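Local coordinates for phospho-2-dehydro-3-deoxyheptonate aldolase (Francisella tularensis, PDB 3TQK), which probably catalyses the stereospecific condensation of phosphoenolpyruvate with D-erythrose 4-phosphate to give 3-deoxy-D-arabino-heptulosonate 7-phosphate, the first step of chorismate biosynthesis, at residues R34-E39 against L153-A158; E39-I44 against N223-V228; D107-N112 against I116-R121; T146-A151 against T209-S214; F239-V244 against C284-H289. All coordinates share one frame; numbering follows the deposited sequence.

Contacts 1 and 2 share helix 27-45, which lies against the entries to two strands of the eight-stranded barrel, 156-159 and 226-230. They touch through W156 NE1 and H227 NE2, 3.0 Å apart. Contact 1 is buried yet polar, an arginine gripping a carbonyl and two hydroxyls meeting each other; contact 2 is partly buried and has no hydrogen bond across it. Contacts 3 and 4 lie further out and involve loops, meet through L120 and Y149, and both reach the second subunit; each uses a lysine, paired with a carboxylate in contact 3 and an amide oxygen in contact 4. Contact 5 joins the helices that follow the sixth and seventh strands, mainly through one glutamine.

Contact 1. Residues R34-E39 against L153-A158; sequences RKSRKE and LITWGA
R37 reaches from helix 27-45 to the backbone just ahead of barrel strand 156-159 and takes hold of one carbonyl with two nitrogens. Its NE lies 2.9 Å from I154 O and its NH2 2.8 Å from the same I154 O, a side-on grip in which the oxygen sits at the guanidinium edge, close to its plane. Both N-H...O angles are bent to near 145°, as expected when two donors share one acceptor. Chi1 (-82°) sets R37 CG beside T155, 3.7 Å from T155 O, and the extended chain beyond it takes the charged end on to I154. R37 NH2 also comes within 2.9 Å of A151 O.

One residue earlier, S36 OG and T155 OG1 stand only 2.6 Å apart. With chi1 at 57°, OG is tucked between the S36 backbone N and carbonyl carbon, where it bonds to T32 O one turn back in the helix. The T155 methyl CG2 packs beside it, 3.5 Å from S36 OG. Polar groups thus join this helix to the start of the fourth barrel strand: two R37 donors satisfy the buried I154 O and fix the guanidinium's rotation, and the nearby A151 O probably adds favourable electrostatics.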
# COMPACT_ATOMS: atom_id res chain seq x y z
N ARG A 34 -26.16 -11.97 0.89
CA ARG A 34 -26.34 -12.44 2.25
C ARG A 34 -26.04 -13.93 2.33
O ARG A 34 -25.26 -14.37 3.18
CB ARG A 34 -27.77 -12.19 2.74
CG ARG A 34 -27.99 -12.65 4.20
CD ARG A 34 -29.40 -12.41 4.67
NE ARG A 34 -30.35 -13.12 3.82
CZ ARG A 34 -31.66 -12.87 3.79
NH1 ARG A 34 -32.20 -11.93 4.57
NH2 ARG A 34 -32.44 -13.55 2.96
N LYS A 35 -26.64 -14.69 1.43
CA LYS A 35 -26.49 -16.14 1.42
C LYS A 35 -25.08 -16.57 1.05
O LYS A 35 -24.47 -17.36 1.78
CB LYS A 35 -27.50 -16.75 0.44
CG LYS A 35 -27.45 -18.27 0.28
CD LYS A 35 -28.52 -18.68 -0.73
CE LYS A 35 -28.59 -20.17 -0.98
NZ LYS A 35 -29.97 -20.52 -1.44
N SER A 36 -24.56 -16.05 -0.04
CA SER A 36 -23.24 -16.46 -0.52
C SER A 36 -22.14 -16.09 0.47
O SER A 36 -21.14 -16.80 0.59
CB SER A 36 -22.94 -15.85 -1.89
OG SER A 36 -23.03 -14.44 -1.90
N ARG A 37 -22.31 -14.97 1.19
CA ARG A 37 -21.34 -14.57 2.21
C ARG A 37 -21.27 -15.58 3.35
O ARG A 37 -20.18 -15.90 3.83
CB ARG A 37 -21.66 -13.19 2.78
CG ARG A 37 -21.19 -12.05 1.93
CD ARG A 37 -21.52 -10.74 2.59
NE ARG A 37 -21.03 -9.57 1.85
CZ ARG A 37 -21.36 -8.32 2.15
NH1 ARG A 37 -22.17 -8.06 3.16
NH2 ARG A 37 -20.88 -7.31 1.43
N LYS A 38 -22.43 -16.05 3.80
CA LYS A 38 -22.46 -17.08 4.84
C LYS A 38 -21.80 -18.35 4.31
O LYS A 38 -20.97 -18.96 4.98
CB LYS A 38 -23.89 -17.39 5.29
CG LYS A 38 -24.58 -16.30 6.10
CD LYS A 38 -25.96 -16.79 6.55
CE LYS A 38 -26.98 -15.65 6.75
NZ LYS A 38 -28.39 -16.16 6.59
N GLU A 39 -22.14 -18.72 3.08
CA GLU A 39 -21.55 -19.88 2.44
C GLU A 39 -20.03 -19.82 2.30
O GLU A 39 -19.36 -20.81 2.60
CB GLU A 39 -22.23 -20.13 1.10
CG GLU A 39 -23.71 -20.56 1.24
CD GLU A 39 -24.35 -21.01 -0.07
OE1 GLU A 39 -23.66 -21.00 -1.12
OE2 GLU A 39 -25.56 -21.39 -0.04
N LEU A 153 -22.34 -5.25 -2.56
CA LEU A 153 -22.62 -6.18 -3.66
C LEU A 153 -21.53 -7.27 -3.78
O LEU A 153 -21.62 -8.17 -4.61
CB LEU A 153 -22.72 -5.41 -4.97
CG LEU A 153 -23.91 -4.47 -5.10
CD1 LEU A 153 -23.68 -3.44 -6.20
CD2 LEU A 153 -25.19 -5.26 -5.35
N ILE A 154 -20.52 -7.18 -2.92
CA ILE A 154 -19.36 -8.08 -2.95
C ILE A 154 -19.48 -9.14 -1.85
O ILE A 154 -19.69 -8.82 -0.66
CB ILE A 154 -18.06 -7.29 -2.76
CG1 ILE A 154 -17.86 -6.35 -3.95
CG2 ILE A 154 -16.85 -8.23 -2.59
CD1 ILE A 154 -17.89 -7.03 -5.29
N THR A 155 -19.37 -10.40 -2.28
CA THR A 155 -19.39 -11.57 -1.41
C THR A 155 -18.01 -11.87 -0.83
O THR A 155 -17.88 -12.22 0.34
CB THR A 155 -19.84 -12.79 -2.19
OG1 THR A 155 -21.23 -12.66 -2.51
CG2 THR A 155 -19.59 -14.10 -1.39
N TRP A 156 -16.99 -11.74 -1.67
CA TRP A 156 -15.63 -12.08 -1.32
C TRP A 156 -14.72 -11.07 -2.00
O TRP A 156 -14.89 -10.78 -3.17
CB TRP A 156 -15.28 -13.46 -1.84
CG TRP A 156 -13.87 -13.88 -1.61
CD1 TRP A 156 -13.40 -14.59 -0.55
CD2 TRP A 156 -12.76 -13.65 -2.47
NE1 TRP A 156 -12.06 -14.79 -0.69
CE2 TRP A 156 -11.64 -14.23 -1.86
CE3 TRP A 156 -12.59 -12.99 -3.69
CZ2 TRP A 156 -10.38 -14.19 -2.42
CZ3 TRP A 156 -11.34 -12.95 -4.25
CH2 TRP A 156 -10.25 -13.54 -3.61
N GLY A 157 -13.74 -10.56 -1.27
CA GLY A 157 -12.81 -9.58 -1.83
C GLY A 157 -11.38 -9.95 -1.61
O GLY A 157 -11.09 -10.82 -0.81
N ALA A 158 -10.47 -9.26 -2.29
CA ALA A 158 -9.05 -9.53 -2.18
C ALA A 158 -8.24 -8.28 -1.90
O ALA A 158 -8.59 -7.20 -2.39
CB ALA A 158 -8.53 -10.19 -3.44

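Contact 2. Residues E39-I44 against N223-V228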
# COMPACT_ATOMS: atom_id res chain seq x y z
N GLU A 39 -22.14 -18.72 3.08
CA GLU A 39 -21.55 -19.88 2.44
C GLU A 39 -20.03 -19.82 2.30
O GLU A 39 -19.36 -20.81 2.60
CB GLU A 39 -22.23 -20.13 1.10
CG GLU A 39 -23.71 -20.56 1.24
CD GLU A 39 -24.35 -21.01 -0.07
OE1 GLU A 39 -23.66 -21.00 -1.12
OE2 GLU A 39 -25.56 -21.39 -0.04
N ILE A 40 -19.46 -18.70 1.86
CA ILE A 40 -17.99 -18.64 1.71
C ILE A 40 -17.30 -18.58 3.07
O ILE A 40 -16.22 -19.15 3.23
CB ILE A 40 -17.51 -17.46 0.80
CG1 ILE A 40 -16.03 -17.61 0.45
CG2 ILE A 40 -17.75 -16.10 1.47
CD1 ILE A 40 -15.64 -18.90 -0.23
N ALA A 41 -17.91 -17.90 4.05
CA ALA A 41 -17.34 -17.86 5.40
C ALA A 41 -17.18 -19.29 5.98
O ALA A 41 -16.14 -19.62 6.54
CB ALA A 41 -18.20 -16.98 6.35
N ASN A 42 -18.20 -20.12 5.81
CA ASN A 42 -18.17 -21.50 6.29
C ASN A 42 -17.15 -22.36 5.56
O ASN A 42 -16.49 -23.20 6.18
CB ASN A 42 -19.55 -22.13 6.17
CG ASN A 42 -20.49 -21.68 7.28
OD1 ASN A 42 -20.12 -21.70 8.46
ND2 ASN A 42 -21.71 -21.32 6.92
N ILE A 43 -17.01 -22.15 4.26
CA ILE A 43 -15.96 -22.83 3.52
C ILE A 43 -14.57 -22.38 4.02
O ILE A 43 -13.72 -23.22 4.28
CB ILE A 43 -16.11 -22.64 2.02
CG1 ILE A 43 -17.38 -23.35 1.54
CG2 ILE A 43 -14.91 -23.19 1.29
CD1 ILE A 43 -17.87 -22.91 0.15
N ILE A 44 -14.37 -21.08 4.21
CA ILE A 44 -13.08 -20.53 4.67
C ILE A 44 -12.65 -21.10 6.03
O ILE A 44 -11.46 -21.35 6.26
CB ILE A 44 -13.12 -18.96 4.77
CG1 ILE A 44 -13.15 -18.32 3.38
CG2 ILE A 44 -11.92 -18.42 5.54
CD1 ILE A 44 -13.57 -16.83 3.36
N ASN A 223 -12.24 -8.40 11.04
CA ASN A 223 -12.81 -9.32 10.06
C ASN A 223 -12.31 -10.71 10.33
O ASN A 223 -11.12 -10.99 10.17
CB ASN A 223 -12.44 -8.87 8.63
CG ASN A 223 -13.28 -9.55 7.59
OD1 ASN A 223 -13.70 -10.69 7.76
ND2 ASN A 223 -13.57 -8.83 6.50
N GLN A 224 -13.19 -11.61 10.76
CA GLN A 224 -12.75 -12.94 11.15
C GLN A 224 -12.78 -13.92 9.98
O GLN A 224 -12.49 -15.09 10.16
CB GLN A 224 -13.56 -13.48 12.36
CG GLN A 224 -13.71 -12.52 13.56
CD GLN A 224 -12.41 -11.85 13.99
OE1 GLN A 224 -12.37 -10.65 14.29
NE2 GLN A 224 -11.34 -12.63 14.06
N ASN A 225 -13.11 -13.42 8.77
CA ASN A 225 -13.15 -14.25 7.57
C ASN A 225 -12.02 -13.93 6.58
O ASN A 225 -12.22 -13.93 5.35
CB ASN A 225 -14.52 -14.14 6.91
CG ASN A 225 -15.62 -14.63 7.82
OD1 ASN A 225 -15.47 -15.65 8.50
ND2 ASN A 225 -16.74 -13.90 7.85
N GLY A 226 -10.84 -13.66 7.12
CA GLY A 226 -9.66 -13.39 6.34
C GLY A 226 -8.84 -14.65 6.15
O GLY A 226 -8.80 -15.52 7.03
N HIS A 227 -8.18 -14.75 5.01
CA HIS A 227 -7.35 -15.91 4.72
C HIS A 227 -6.28 -15.55 3.69
O HIS A 227 -6.36 -14.51 3.02
CB HIS A 227 -8.21 -17.01 4.16
CG HIS A 227 -8.79 -16.67 2.82
ND1 HIS A 227 -8.10 -16.88 1.65
CD2 HIS A 227 -9.95 -16.08 2.48
CE1 HIS A 227 -8.83 -16.45 0.64
NE2 HIS A 227 -9.96 -15.96 1.11
N VAL A 228 -5.31 -16.44 3.54
CA VAL A 228 -4.23 -16.27 2.58
C VAL A 228 -4.64 -16.78 1.21
O VAL A 228 -5.40 -17.76 1.09
CB VAL A 228 -2.96 -17.03 3.04
CG1 VAL A 228 -1.86 -16.97 2.00
CG2 VAL A 228 -2.48 -16.47 4.36
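A41 and I44 meet two polar residues, N225 and H227, without a single hydrogen bond between the segments. The A41 methyl lies against the amide of N225, with A41 CB 3.7 Å from both N225 OD1 and N225 ND2. One turn on, I44 CD1 comes 3.8 Å from N225 O and just as near to H227 CD2, the isoleucine and histidine side chains crossing at about a right angle. Here helix 27-45 lies over the entry to strand 226-230, the sixth of the TIM barrel, and I44 also packs on F294 of the eighth. The imidazole is held at both nitrogens: H227 ND1 donates to V228 O at 2.9 Å, nearly straight but from above the carbonyl plane, while H227 NE2 bonds to W156 NE1. That pairing is consistent with a neutral ring protonated at ND1. Before the strand, N223 OD1 accepts from N225 N at 3.0 Å, closing an Asx turn from N223 to N225.

Contact 3. Residues D107-N112 against I116-R121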
# COMPACT_ATOMS: atom_id res chain seq x y z
N ASP A 107 -10.46 4.36 -16.29
CA ASP A 107 -10.57 4.80 -17.67
C ASP A 107 -11.47 3.83 -18.45
O ASP A 107 -10.96 3.07 -19.28
CB ASP A 107 -9.17 4.89 -18.26
CG ASP A 107 -9.14 5.45 -19.65
OD1 ASP A 107 -9.99 6.29 -20.03
OD2 ASP A 107 -8.22 5.06 -20.38
N PRO A 108 -12.80 3.86 -18.18
CA PRO A 108 -13.75 2.91 -18.77
C PRO A 108 -13.80 2.93 -20.29
O PRO A 108 -13.99 1.89 -20.91
CB PRO A 108 -15.10 3.36 -18.20
CG PRO A 108 -14.90 4.76 -17.82
CD PRO A 108 -13.50 4.84 -17.33
N ASP A 109 -13.63 4.11 -20.88
CA ASP A 109 -13.70 4.26 -22.33
C ASP A 109 -12.39 3.92 -23.04
O ASP A 109 -12.30 4.03 -24.26
CB ASP A 109 -14.16 5.68 -22.68
CG ASP A 109 -15.64 5.90 -22.37
OD1 ASP A 109 -16.39 4.91 -22.32
OD2 ASP A 109 -16.05 7.05 -22.16
N LEU A 110 -11.39 3.49 -22.28
CA LEU A 110 -10.14 2.93 -22.81
C LEU A 110 -9.38 3.88 -23.72
O LEU A 110 -8.72 3.45 -24.68
CB LEU A 110 -10.42 1.62 -23.57
CG LEU A 110 -11.37 0.60 -22.94
CD1 LEU A 110 -11.41 -0.64 -23.84
CD2 LEU A 110 -11.00 0.24 -21.51
N ASP A 111 -9.46 5.18 -23.44
CA ASP A 111 -8.94 6.21 -24.35
C ASP A 111 -8.24 7.38 -23.64
O ASP A 111 -8.09 8.47 -24.21
CB ASP A 111 -10.08 6.71 -25.26
CG ASP A 111 -11.22 7.37 -24.48
OD1 ASP A 111 -11.18 7.42 -23.23
OD2 ASP A 111 -12.16 7.87 -25.14
N ASN A 112 -7.80 7.15 -22.40
CA ASN A 112 -7.15 8.18 -21.58
C ASN A 112 -8.04 9.44 -21.38
O ASN A 112 -7.53 10.56 -21.27
CB ASN A 112 -5.76 8.57 -22.14
CG ASN A 112 -4.80 7.37 -22.22
OD1 ASN A 112 -4.74 6.55 -21.31
ND2 ASN A 112 -4.05 7.29 -23.30
N ILE A 116 -13.65 8.69 -14.41
CA ILE A 116 -13.75 7.84 -13.25
C ILE A 116 -15.18 7.77 -12.76
O ILE A 116 -15.62 6.72 -12.34
CB ILE A 116 -12.78 8.26 -12.12
CG1 ILE A 116 -11.33 8.19 -12.62
CG2 ILE A 116 -12.94 7.35 -10.90
CD1 ILE A 116 -10.30 8.83 -11.72
N ASN A 117 -15.93 8.86 -12.83
CA ASN A 117 -17.34 8.83 -12.39
C ASN A 117 -18.13 7.80 -13.21
O ASN A 117 -18.87 7.00 -12.66
CB ASN A 117 -17.98 10.21 -12.48
CG ASN A 117 -17.45 11.15 -11.43
OD1 ASN A 117 -17.73 10.99 -10.25
ND2 ASN A 117 -16.69 12.16 -11.85
N LYS A 118 -17.92 7.82 -14.53
CA LYS A 118 -18.56 6.85 -15.42
C LYS A 118 -18.14 5.42 -15.06
O LYS A 118 -18.98 4.52 -14.97
CB LYS A 118 -18.20 7.15 -16.88
CG LYS A 118 -18.95 6.29 -17.89
CD LYS A 118 -18.76 6.83 -19.30
CE LYS A 118 -19.04 5.77 -20.33
NZ LYS A 118 -18.95 6.31 -21.71
N GLY A 119 -16.85 5.24 -14.83
CA GLY A 119 -16.30 3.97 -14.42
C GLY A 119 -16.99 3.43 -13.19
O GLY A 119 -17.42 2.28 -13.18
N LEU A 120 -17.08 4.26 -12.16
CA LEU A 120 -17.67 3.83 -10.91
C LEU A 120 -19.12 3.48 -11.11
O LEU A 120 -19.60 2.50 -10.57
CB LEU A 120 -17.52 4.89 -9.81
CG LEU A 120 -16.13 5.01 -9.20
CD1 LEU A 120 -15.95 6.34 -8.43
CD2 LEU A 120 -15.88 3.80 -8.30
N ARG A 121 -19.81 4.28 -11.92
CA ARG A 121 -21.22 4.07 -12.19
C ARG A 121 -21.47 2.76 -12.92
O ARG A 121 -22.34 1.99 -12.53
CB ARG A 121 -21.77 5.23 -13.01
CG ARG A 121 -23.26 5.17 -13.24
CD ARG A 121 -23.71 6.37 -14.07
NE ARG A 121 -23.64 7.60 -13.30
CZ ARG A 121 -24.55 8.01 -12.42
NH1 ARG A 121 -25.63 7.27 -12.16
NH2 ARG A 121 -24.38 9.15 -11.78
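D109 and K118 form a salt bridge between the loop that follows the second strand of the TIM barrel and helix 116-132, which that loop leads into. The loop side is a type I beta turn, D107 to L110, closed by L110 N donating to D107 O; W101 NE1 bonds to the same D107 O. K118 NZ is 3.0 Å from D109 OD1 and equally 3.0 Å from D109 OD2, so the ammonium sits evenly between the two carboxylate oxygens, using the syn lone pair of each. The lysine gets there by leaving the helix with CG opposite the backbone N (chi1 -173°) and stretching out straight; it meets the aspartate side chain at about a right angle, with K118 CE 3.4 Å from D109 OD1.

Beside the bridge, the P108 ring rests on the helix backbone where G119 has no side chain, its CG 3.6 Å from G119 N and 4.2 Å from K118 CB. I116 and N117, which point away from the loop, pack on I217 of the second subunit. D107 turns its carboxylate back into its own loop. Its OD1 accepts from Y114 N and, weakly, from S113 N, while D107 OD2 accepts from N112 N on its syn side at 2.9 Å, with an N-H...O angle of 148°.

Contact 4. Residues T146-A151 against T209-S214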
# COMPACT_ATOMS: atom_id res chain seq x y z
N THR A 146 -13.17 3.87 -3.34
CA THR A 146 -13.99 3.07 -4.27
C THR A 146 -14.94 2.08 -3.58
O THR A 146 -16.05 1.89 -4.05
CB THR A 146 -13.14 2.33 -5.34
OG1 THR A 146 -12.19 1.46 -4.71
CG2 THR A 146 -12.38 3.33 -6.23
N PRO A 147 -14.52 1.46 -2.47
CA PRO A 147 -15.40 0.45 -1.89
C PRO A 147 -16.80 0.90 -1.49
O PRO A 147 -17.72 0.09 -1.53
CB PRO A 147 -14.64 -0.01 -0.65
CG PRO A 147 -13.22 0.25 -0.98
CD PRO A 147 -13.24 1.53 -1.73
N GLN A 148 -16.96 2.16 -1.10
CA GLN A 148 -18.27 2.68 -0.72
C GLN A 148 -19.27 2.62 -1.87
O GLN A 148 -20.47 2.60 -1.64
CB GLN A 148 -18.15 4.12 -0.22
CG GLN A 148 -17.43 4.26 1.12
CD GLN A 148 -18.28 3.78 2.32
OE1 GLN A 148 -19.33 3.13 2.17
NE2 GLN A 148 -17.81 4.11 3.52
N TYR A 149 -18.76 2.56 -3.10
CA TYR A 149 -19.60 2.49 -4.27
C TYR A 149 -20.21 1.12 -4.55
O TYR A 149 -21.17 1.03 -5.33
CB TYR A 149 -18.84 2.99 -5.51
CG TYR A 149 -18.53 4.46 -5.44
CD1 TYR A 149 -17.47 4.93 -4.67
CD2 TYR A 149 -19.32 5.38 -6.11
CE1 TYR A 149 -17.20 6.28 -4.58
CE2 TYR A 149 -19.05 6.75 -6.03
CZ TYR A 149 -17.99 7.19 -5.27
OH TYR A 149 -17.72 8.53 -5.19
N PHE A 150 -19.67 0.06 -3.97
CA PHE A 150 -20.20 -1.28 -4.26
C PHE A 150 -19.90 -2.42 -3.26
O PHE A 150 -20.18 -3.58 -3.56
CB PHE A 150 -19.74 -1.72 -5.66
CG PHE A 150 -18.27 -1.55 -5.92
CD1 PHE A 150 -17.81 -0.60 -6.81
CD2 PHE A 150 -17.34 -2.33 -5.27
CE1 PHE A 150 -16.46 -0.43 -7.05
CE2 PHE A 150 -15.99 -2.17 -5.52
CZ PHE A 150 -15.56 -1.21 -6.41
N ALA A 151 -19.37 -2.10 -2.09
CA ALA A 151 -18.92 -3.16 -1.16
C ALA A 151 -20.04 -4.09 -0.67
O ALA A 151 -19.77 -5.23 -0.29
CB ALA A 151 -18.19 -2.55 0.05
N THR A 209 -13.63 7.10 4.04
CA THR A 209 -14.61 8.01 3.47
C THR A 209 -16.03 7.45 3.60
O THR A 209 -16.22 6.23 3.65
CB THR A 209 -14.29 8.36 1.97
OG1 THR A 209 -14.37 7.17 1.15
CG2 THR A 209 -12.88 8.98 1.84
N THR A 210 -17.00 8.36 3.68
CA THR A 210 -18.40 8.02 3.84
C THR A 210 -19.12 7.91 2.50
O THR A 210 -18.59 8.28 1.45
CB THR A 210 -19.13 9.12 4.63
OG1 THR A 210 -19.15 10.31 3.84
CG2 THR A 210 -18.46 9.39 5.98
N LYS A 211 -20.35 7.44 2.52
CA LYS A 211 -21.14 7.37 1.29
C LYS A 211 -21.51 8.77 0.80
O LYS A 211 -21.75 8.96 -0.39
CB LYS A 211 -22.39 6.49 1.49
CG LYS A 211 -22.05 5.00 1.53
CD LYS A 211 -23.23 4.15 1.96
CE LYS A 211 -22.86 2.67 2.06
NZ LYS A 211 -21.84 2.35 3.10
N SER A 212 -21.53 9.74 1.71
CA SER A 212 -21.77 11.13 1.31
C SER A 212 -20.56 11.80 0.65
O SER A 212 -20.63 12.96 0.29
CB SER A 212 -22.21 11.97 2.52
OG SER A 212 -21.14 12.11 3.44
N GLY A 213 -19.45 11.08 0.52
CA GLY A 213 -18.22 11.63 -0.09
C GLY A 213 -17.38 12.49 0.84
O GLY A 213 -16.59 13.29 0.38
N SER A 214 -17.54 12.29 2.14
CA SER A 214 -16.79 12.99 3.15
C SER A 214 -15.71 12.11 3.75
O SER A 214 -15.81 10.90 3.69
CB SER A 214 -17.73 13.42 4.28
OG SER A 214 -16.97 13.86 5.41
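Q148 sets its amide between T209 O and the K211 side chain, at the start of a turn, and accounts for most of the surface buried here. That type I turn, T210 to G213, joins the two strands of the beta hairpin 205-209/215-220, an addition to the TIM barrel; Q148 comes from the loop between the third and fourth barrel strands. The amide is used at both ends. Q148 NE2 donates to T209 O at 2.7 Å, in the carbonyl plane though 21° out of the amide's own, and Q148 OE1 accepts from K211 NZ at 2.8 Å. Having different partners at the two ends fixes which way round the amide lies. The bend at chi2 (-73°) turns it toward T209 O and K211; Q148 CG itself lies 3.4 Å from T209 O. T209, the third contributor, sends OG1 to V144 O. At the hairpin tip, G213 forms backbone bonds with the second subunit. K211 crosses the glutamine at about a right angle, and its last torsion (64°) brings NZ back onto Q148 OE1; K211 CG also lies 3.4 Å from Q148 OE1.

Contact 5. Residues F239-V244 against C284-H289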
# COMPACT_ATOMS: atom_id res chain seq x y z
N PHE A 239 2.08 -23.45 -5.06
CA PHE A 239 0.83 -24.21 -5.06
C PHE A 239 0.99 -25.62 -4.50
O PHE A 239 -0.01 -26.26 -4.17
CB PHE A 239 0.23 -24.28 -6.48
CG PHE A 239 1.10 -24.99 -7.48
CD1 PHE A 239 1.88 -24.27 -8.38
CD2 PHE A 239 1.13 -26.37 -7.54
CE1 PHE A 239 2.68 -24.92 -9.30
CE2 PHE A 239 1.93 -27.03 -8.46
CZ PHE A 239 2.71 -26.30 -9.34
N SER A 240 2.23 -26.11 -4.39
CA SER A 240 2.49 -27.48 -3.96
C SER A 240 2.11 -27.76 -2.51
O SER A 240 1.97 -26.85 -1.70
CB SER A 240 3.97 -27.85 -4.14
OG SER A 240 4.77 -27.27 -3.11
N LYS A 241 1.97 -29.04 -2.19
CA LYS A 241 1.69 -29.52 -0.84
C LYS A 241 2.67 -28.95 0.19
O LYS A 241 2.25 -28.46 1.23
CB LYS A 241 1.74 -31.06 -0.83
CG LYS A 241 1.49 -31.74 0.53
CD LYS A 241 0.07 -31.58 1.03
CE LYS A 241 -0.26 -32.65 2.08
NZ LYS A 241 -1.67 -32.56 2.59
N GLU A 242 3.97 -29.02 -0.12
CA GLU A 242 5.04 -28.44 0.70
C GLU A 242 4.68 -27.01 1.14
O GLU A 242 4.73 -26.67 2.32
CB GLU A 242 6.36 -28.45 -0.10
CG GLU A 242 7.61 -27.87 0.60
CD GLU A 242 8.57 -27.10 -0.36
OE1 GLU A 242 9.19 -27.75 -1.25
OE2 GLU A 242 8.73 -25.86 -0.19
N HIS A 243 4.29 -26.18 0.17
CA HIS A 243 3.99 -24.77 0.39
C HIS A 243 2.68 -24.57 1.17
O HIS A 243 2.55 -23.63 1.98
CB HIS A 243 3.90 -24.04 -0.96
CG HIS A 243 5.23 -23.86 -1.64
ND1 HIS A 243 5.68 -24.70 -2.64
CD2 HIS A 243 6.22 -22.95 -1.43
CE1 HIS A 243 6.88 -24.31 -3.02
NE2 HIS A 243 7.23 -23.25 -2.30
N VAL A 244 1.71 -25.44 0.94
CA VAL A 244 0.43 -25.35 1.63
C VAL A 244 0.59 -25.69 3.11
O VAL A 244 0.07 -24.98 3.96
CB VAL A 244 -0.65 -26.23 0.97
CG1 VAL A 244 -1.93 -26.19 1.78
CG2 VAL A 244 -0.89 -25.75 -0.46
N CYS A 284 -6.13 -30.37 -7.12
CA CYS A 284 -7.21 -31.35 -6.99
C CYS A 284 -6.73 -32.61 -6.27
O CYS A 284 -7.42 -33.13 -5.40
CB CYS A 284 -7.81 -31.70 -8.34
SG CYS A 284 -8.74 -30.33 -9.01
N GLU A 285 -5.53 -33.08 -6.63
CA GLU A 285 -4.95 -34.23 -5.94
C GLU A 285 -4.83 -33.94 -4.45
O GLU A 285 -5.11 -34.81 -3.62
CB GLU A 285 -3.58 -34.62 -6.54
CG GLU A 285 -2.83 -35.75 -5.81
CD GLU A 285 -3.42 -37.16 -6.02
OE1 GLU A 285 -4.40 -37.33 -6.78
OE2 GLU A 285 -2.86 -38.11 -5.42
N GLN A 286 -4.42 -32.71 -4.11
CA GLN A 286 -4.30 -32.31 -2.72
C GLN A 286 -5.65 -32.26 -2.03
O GLN A 286 -5.81 -32.75 -0.92
CB GLN A 286 -3.62 -30.95 -2.58
CG GLN A 286 -2.12 -30.96 -2.78
CD GLN A 286 -1.53 -29.58 -2.59
OE1 GLN A 286 -1.52 -29.05 -1.48
NE2 GLN A 286 -1.05 -28.99 -3.67
N ILE A 287 -6.63 -31.65 -2.70
CA ILE A 287 -7.99 -31.52 -2.18
C ILE A 287 -8.60 -32.87 -1.80
O ILE A 287 -9.38 -32.96 -0.84
CB ILE A 287 -8.90 -30.81 -3.20
CG1 ILE A 287 -8.57 -29.30 -3.21
CG2 ILE A 287 -10.37 -31.03 -2.88
CD1 ILE A 287 -9.15 -28.54 -4.37
N LYS A 288 -8.23 -33.92 -2.53
CA LYS A 288 -8.72 -35.26 -2.26
C LYS A 288 -8.30 -35.83 -0.90
O LYS A 288 -9.02 -36.63 -0.32
CB LYS A 288 -8.29 -36.20 -3.39
CG LYS A 288 -9.20 -36.12 -4.59
CD LYS A 288 -8.49 -36.05 -5.93
CE LYS A 288 -8.20 -37.39 -6.54
NZ LYS A 288 -8.20 -37.24 -8.02
N HIS A 289 -7.14 -35.41 -0.40
CA HIS A 289 -6.55 -36.03 0.79
C HIS A 289 -6.36 -35.11 2.01
O HIS A 289 -5.86 -35.54 3.05
CB HIS A 289 -5.21 -36.67 0.40
CG HIS A 289 -5.36 -37.82 -0.55
ND1 HIS A 289 -4.83 -37.80 -1.82
CD2 HIS A 289 -6.00 -39.01 -0.42
CE1 HIS A 289 -5.12 -38.94 -2.43
NE2 HIS A 289 -5.83 -39.69 -1.61
O HOH W 1 -3.42 -33.50 0.35
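K241 and Q286 are where the two backbones come nearest, 6.9 Å between CA atoms: the first turn of helix 241-253 beside the last turns of helix 276-289. S240 occupies the N-cap position of the first, and its OG pairs with H243 ND1 at 2.8 Å.

Q286 carries the contact almost alone. Its CG lies beside the backbone N (chi1 -77°) and the chain runs straight from there, which brings the amide to the start of the other helix. Q286 NE2 donates to F239 O at 3.0 Å; the bond is close to straight (160°), in the planes of both groups and on a carbonyl lone pair. The same NE2 is bonded to D282 OD1, one turn back in its own helix, so two acceptors hold the amide's rotation. Q286 OE1 then faces carbon, 3.3 Å from K241 CA and 3.5 Å from V244 CG2. A water also bridges the helices: it accepts from K241 NZ at 3.0 Å and donates to Q286 O at 2.8 Å.

V244 and Q286 both pack on I293 of strand 293-299, and V244 also on I262 of strand 260-263. This is the outer layer of a TIM barrel, here the helices that follow the sixth and seventh strands, packed over the strands they surround.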